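Local coordinates for MSHA biogenesis protein MshE (Vibrio cholerae, PDB 5HTL) that binds the second messenger cyclic di-GMP through its MshEN domain and probably takes part in the biogenesis of MSHA pili, at residues H73-L82 and L93-L102. Residues are numbered along the deposited sequence; the frame is centred on the assembly and turned at random.
Sequences HVDIDAVPLL and LVIGRSGDTL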
loop_
_atom_site.group_PDB
_atom_site.type_symbol
_atom_site.label_atom_id
_atom_site.label_comp_id
_atom_site.label_asym_id
_atom_site.label_seq_id
_atom_site.Cartn_x
_atom_site.Cartn_y
_atom_site.Cartn_z
ATOM N N HIS A 73 6.086 -17.086 0.695
ATOM C CA HIS A 73 6.653 -17.173 2.025
ATOM C C HIS A 73 5.598 -16.740 3.027
ATOM O O HIS A 73 4.982 -15.678 2.891
ATOM C CB HIS A 73 7.873 -16.252 2.131
ATOM C CG HIS A 73 8.458 -16.194 3.506
ATOM N ND1 HIS A 73 9.461 -17.042 3.923
ATOM C CD2 HIS A 73 8.174 -15.398 4.566
ATOM C CE1 HIS A 73 9.769 -16.770 5.177
ATOM N NE2 HIS A 73 9.006 -15.777 5.591
ATOM N N VAL A 74 5.372 -17.581 4.024
ATOM C CA VAL A 74 4.483 -17.240 5.111
ATOM C C VAL A 74 5.192 -17.577 6.402
ATOM O O VAL A 74 5.668 -18.702 6.583
ATOM C CB VAL A 74 3.164 -18.022 5.033
ATOM C CG1 VAL A 74 2.332 -17.757 6.269
ATOM C CG2 VAL A 74 2.396 -17.630 3.777
ATOM N N ASP A 75 5.299 -16.588 7.277
ATOM C CA ASP A 75 5.822 -16.830 8.608
ATOM C C ASP A 75 4.728 -17.513 9.417
ATOM O O ASP A 75 3.844 -16.852 9.966
ATOM C CB ASP A 75 6.252 -15.516 9.263
ATOM C CG ASP A 75 6.936 -15.726 10.613
ATOM O OD1 ASP A 75 6.945 -16.872 11.121
ATOM O OD2 ASP A 75 7.461 -14.736 11.167
ATOM N N ILE A 76 4.799 -18.840 9.481
ATOM C CA ILE A 76 3.760 -19.651 10.114
ATOM C C ILE A 76 3.620 -19.337 11.615
ATOM O O ILE A 76 2.580 -19.611 12.220
ATOM C CB ILE A 76 3.988 -21.163 9.819
ATOM C CG1 ILE A 76 4.051 -21.394 8.306
ATOM C CG2 ILE A 76 2.891 -22.027 10.412
ATOM C CD1 ILE A 76 4.175 -22.859 7.898
ATOM N N ASP A 77 4.651 -18.723 12.197
ATOM C CA ASP A 77 4.595 -18.236 13.580
ATOM C C ASP A 77 3.863 -16.906 13.723
ATOM O O ASP A 77 3.478 -16.516 14.828
ATOM C CB ASP A 77 6.003 -18.073 14.158
ATOM C CG ASP A 77 6.299 -19.062 15.268
ATOM O OD1 ASP A 77 6.272 -18.656 16.448
ATOM O OD2 ASP A 77 6.556 -20.246 14.961
ATOM N N ALA A 78 3.688 -16.196 12.616
ATOM C CA ALA A 78 3.040 -14.896 12.666
ATOM C C ALA A 78 1.531 -15.062 12.484
ATOM O O ALA A 78 0.742 -14.251 12.977
ATOM C CB ALA A 78 3.606 -13.981 11.591
ATOM N N VAL A 79 1.146 -16.130 11.790
ATOM C CA VAL A 79 -0.263 -16.411 11.511
ATOM C C VAL A 79 -1.170 -16.309 12.750
ATOM O O VAL A 79 -2.163 -15.584 12.711
ATOM C CB VAL A 79 -0.455 -17.777 10.804
ATOM C CG1 VAL A 79 -1.928 -18.144 10.722
ATOM C CG2 VAL A 79 0.183 -17.758 9.422
ATOM N N PRO A 80 -0.820 -17.004 13.859
ATOM C CA PRO A 80 -1.704 -16.994 15.034
ATOM C C PRO A 80 -1.976 -15.645 15.703
ATOM O O PRO A 80 -2.855 -15.608 16.570
ATOM C CB PRO A 80 -0.975 -17.909 16.033
ATOM C CG PRO A 80 0.405 -18.055 15.521
ATOM C CD PRO A 80 0.284 -17.966 14.042
ATOM N N LEU A 81 -1.245 -14.595 15.360
ATOM C CA LEU A 81 -1.472 -13.278 15.943
ATOM C C LEU A 81 -2.904 -12.788 15.707
ATOM O O LEU A 81 -3.454 -12.017 16.498
ATOM C CB LEU A 81 -0.448 -12.277 15.411
ATOM C CG LEU A 81 0.984 -12.702 15.745
ATOM C CD1 LEU A 81 2.022 -11.799 15.103
ATOM C CD2 LEU A 81 1.204 -12.782 17.254
ATOM N N LEU A 82 -3.499 -13.239 14.607
ATOM C CA LEU A 82 -4.914 -13.006 14.363
ATOM C C LEU A 82 -5.638 -14.324 14.595
ATOM O O LEU A 82 -5.363 -15.312 13.919
ATOM C CB LEU A 82 -5.111 -12.544 12.920
ATOM C CG LEU A 82 -6.511 -12.149 12.457
ATOM C CD1 LEU A 82 -6.993 -10.959 13.246
ATOM C CD2 LEU A 82 -6.494 -11.824 10.972
ATOM N N LEU A 93 -5.109 -12.760 6.338
ATOM C CA LEU A 93 -4.115 -13.675 6.893
ATOM C C LEU A 93 -2.822 -12.931 7.170
ATOM O O LEU A 93 -2.262 -12.300 6.277
ATOM C CB LEU A 93 -3.828 -14.804 5.898
ATOM C CG LEU A 93 -2.830 -15.893 6.317
ATOM C CD1 LEU A 93 -3.459 -16.737 7.406
ATOM C CD2 LEU A 93 -2.433 -16.784 5.146
ATOM N N VAL A 94 -2.342 -13.008 8.406
ATOM C CA VAL A 94 -1.047 -12.443 8.757
ATOM C C VAL A 94 0.054 -13.375 8.265
ATOM O O VAL A 94 0.137 -14.529 8.697
ATOM C CB VAL A 94 -0.895 -12.290 10.279
ATOM C CG1 VAL A 94 0.434 -11.617 10.604
ATOM C CG2 VAL A 94 -2.057 -11.496 10.847
ATOM N N ILE A 95 0.861 -12.893 7.322
ATOM C CA ILE A 95 1.895 -13.727 6.705
ATOM C C ILE A 95 3.311 -13.297 7.058
ATOM O O ILE A 95 4.272 -13.987 6.734
ATOM C CB ILE A 95 1.747 -13.801 5.159
ATOM C CG1 ILE A 95 1.944 -12.427 4.518
ATOM C CG2 ILE A 95 0.391 -14.404 4.778
ATOM C CD1 ILE A 95 2.007 -12.452 2.971
ATOM N N GLY A 96 3.437 -12.162 7.726
ATOM C CA GLY A 96 4.744 -11.702 8.151
ATOM C C GLY A 96 4.641 -10.839 9.383
ATOM O O GLY A 96 3.661 -10.108 9.551
ATOM N N ARG A 97 5.643 -10.936 10.253
ATOM C CA ARG A 97 5.776 -10.001 11.354
ATOM C C ARG A 97 7.231 -9.597 11.509
ATOM O O ARG A 97 8.118 -10.445 11.496
ATOM C CB ARG A 97 5.289 -10.608 12.666
ATOM C CG ARG A 97 5.133 -9.562 13.758
ATOM C CD ARG A 97 5.854 -9.918 15.027
ATOM N NE ARG A 97 5.685 -11.321 15.386
ATOM C CZ ARG A 97 5.990 -11.822 16.577
ATOM N NH1 ARG A 97 6.463 -11.027 17.526
ATOM N NH2 ARG A 97 5.810 -13.112 16.820
ATOM N N SER A 98 7.468 -8.303 11.658
ATOM C CA SER A 98 8.812 -7.809 11.908
ATOM C C SER A 98 8.700 -6.540 12.730
ATOM O O SER A 98 8.159 -5.546 12.253
ATOM C CB SER A 98 9.499 -7.505 10.581
ATOM O OG SER A 98 10.894 -7.338 10.762
ATOM N N GLY A 99 9.216 -6.555 13.957
ATOM C CA GLY A 99 9.001 -5.432 14.852
ATOM C C GLY A 99 7.507 -5.267 15.059
ATOM O O GLY A 99 6.809 -6.258 15.285
ATOM N N ASP A 100 7.009 -4.037 14.962
ATOM C CA ASP A 100 5.574 -3.808 15.117
ATOM C C ASP A 100 4.860 -3.731 13.774
ATOM O O ASP A 100 3.819 -3.083 13.672
ATOM C CB ASP A 100 5.278 -2.509 15.874
ATOM C CG ASP A 100 6.355 -2.140 16.868
ATOM O OD1 ASP A 100 6.998 -3.049 17.435
ATOM O OD2 ASP A 100 6.548 -0.924 17.088
ATOM N N THR A 101 5.417 -4.361 12.743
ATOM C CA THR A 101 4.791 -4.333 11.421
ATOM C C THR A 101 4.345 -5.725 11.011
ATOM O O THR A 101 5.098 -6.690 11.151
ATOM C CB THR A 101 5.736 -3.763 10.344
ATOM O OG1 THR A 101 6.121 -2.430 10.697
ATOM C CG2 THR A 101 5.042 -3.723 8.992
ATOM N N LEU A 102 3.102 -5.829 10.542
ATOM C CA LEU A 102 2.564 -7.083 10.037
ATOM C C LEU A 102 2.335 -6.939 8.542
ATOM O O LEU A 102 1.868 -5.903 8.075
ATOM C CB LEU A 102 1.221 -7.407 10.691
ATOM C CG LEU A 102 1.181 -7.511 12.213
ATOM C CD1 LEU A 102 -0.227 -7.862 12.688
ATOM C CD2 LEU A 102 2.137 -8.571 12.661
HETATM O O HOH W 1 7.976 -12.752 9.711
HETATM O O HOH W 2 -3.547 -14.607 10.473
#
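D75 N gives its hydrogen to I95 O at 2.8 Å, a nearly straight bond (171° at the hydrogen) that arrives above the carbonyl plane. It is the one direct hydrogen bond between the loop 73-82 and strand 92-98, an outermost strand of the three-stranded sheet in the MshEN domain, and it falls at a classic beta bulge, where I95 and G96 both face R103 of the next strand. Next to it, CG2 of V74 meets CG2 of I95 at 3.9 Å, the two side chains crossing at about a right angle.

Further along the loop, V94 points toward the residues that flank the 3-10 turn 79-81. Its CG1, anti to the backbone N (chi1 -177°), lies against A78 O, while CG2 reaches L82 CB at 3.8 Å. V79 leans on the strand from the flank: CG1 touches L93 CD1, and CG2 sits only 3.3 Å from V94 O. That buried carbonyl has no conventional hydrogen-bond partner; the CA-H of V79 makes a CA-H...O contact with it. On the more open side, A78 CB packs on R97 CB, and L81 CD1 touches both R97 NE (3.7 Å) and L102 CD2; the L81 and R97 side chains cross at about a right angle, with the arginine chain bent at chi2 and chi3.

Two waters bridge the segments, one linking D75 OD2 to R97 N, the other V79 O to V94 N. Y144 of helix 134-144 packs on V74 and V79, and T35 of the second subunit packs on I95. The loop also shapes itself: D75 O accepts from A78 N, and D75 OD1 closes an Asx turn by accepting from D77 N at 3.1 Å, from above the carboxylate plane.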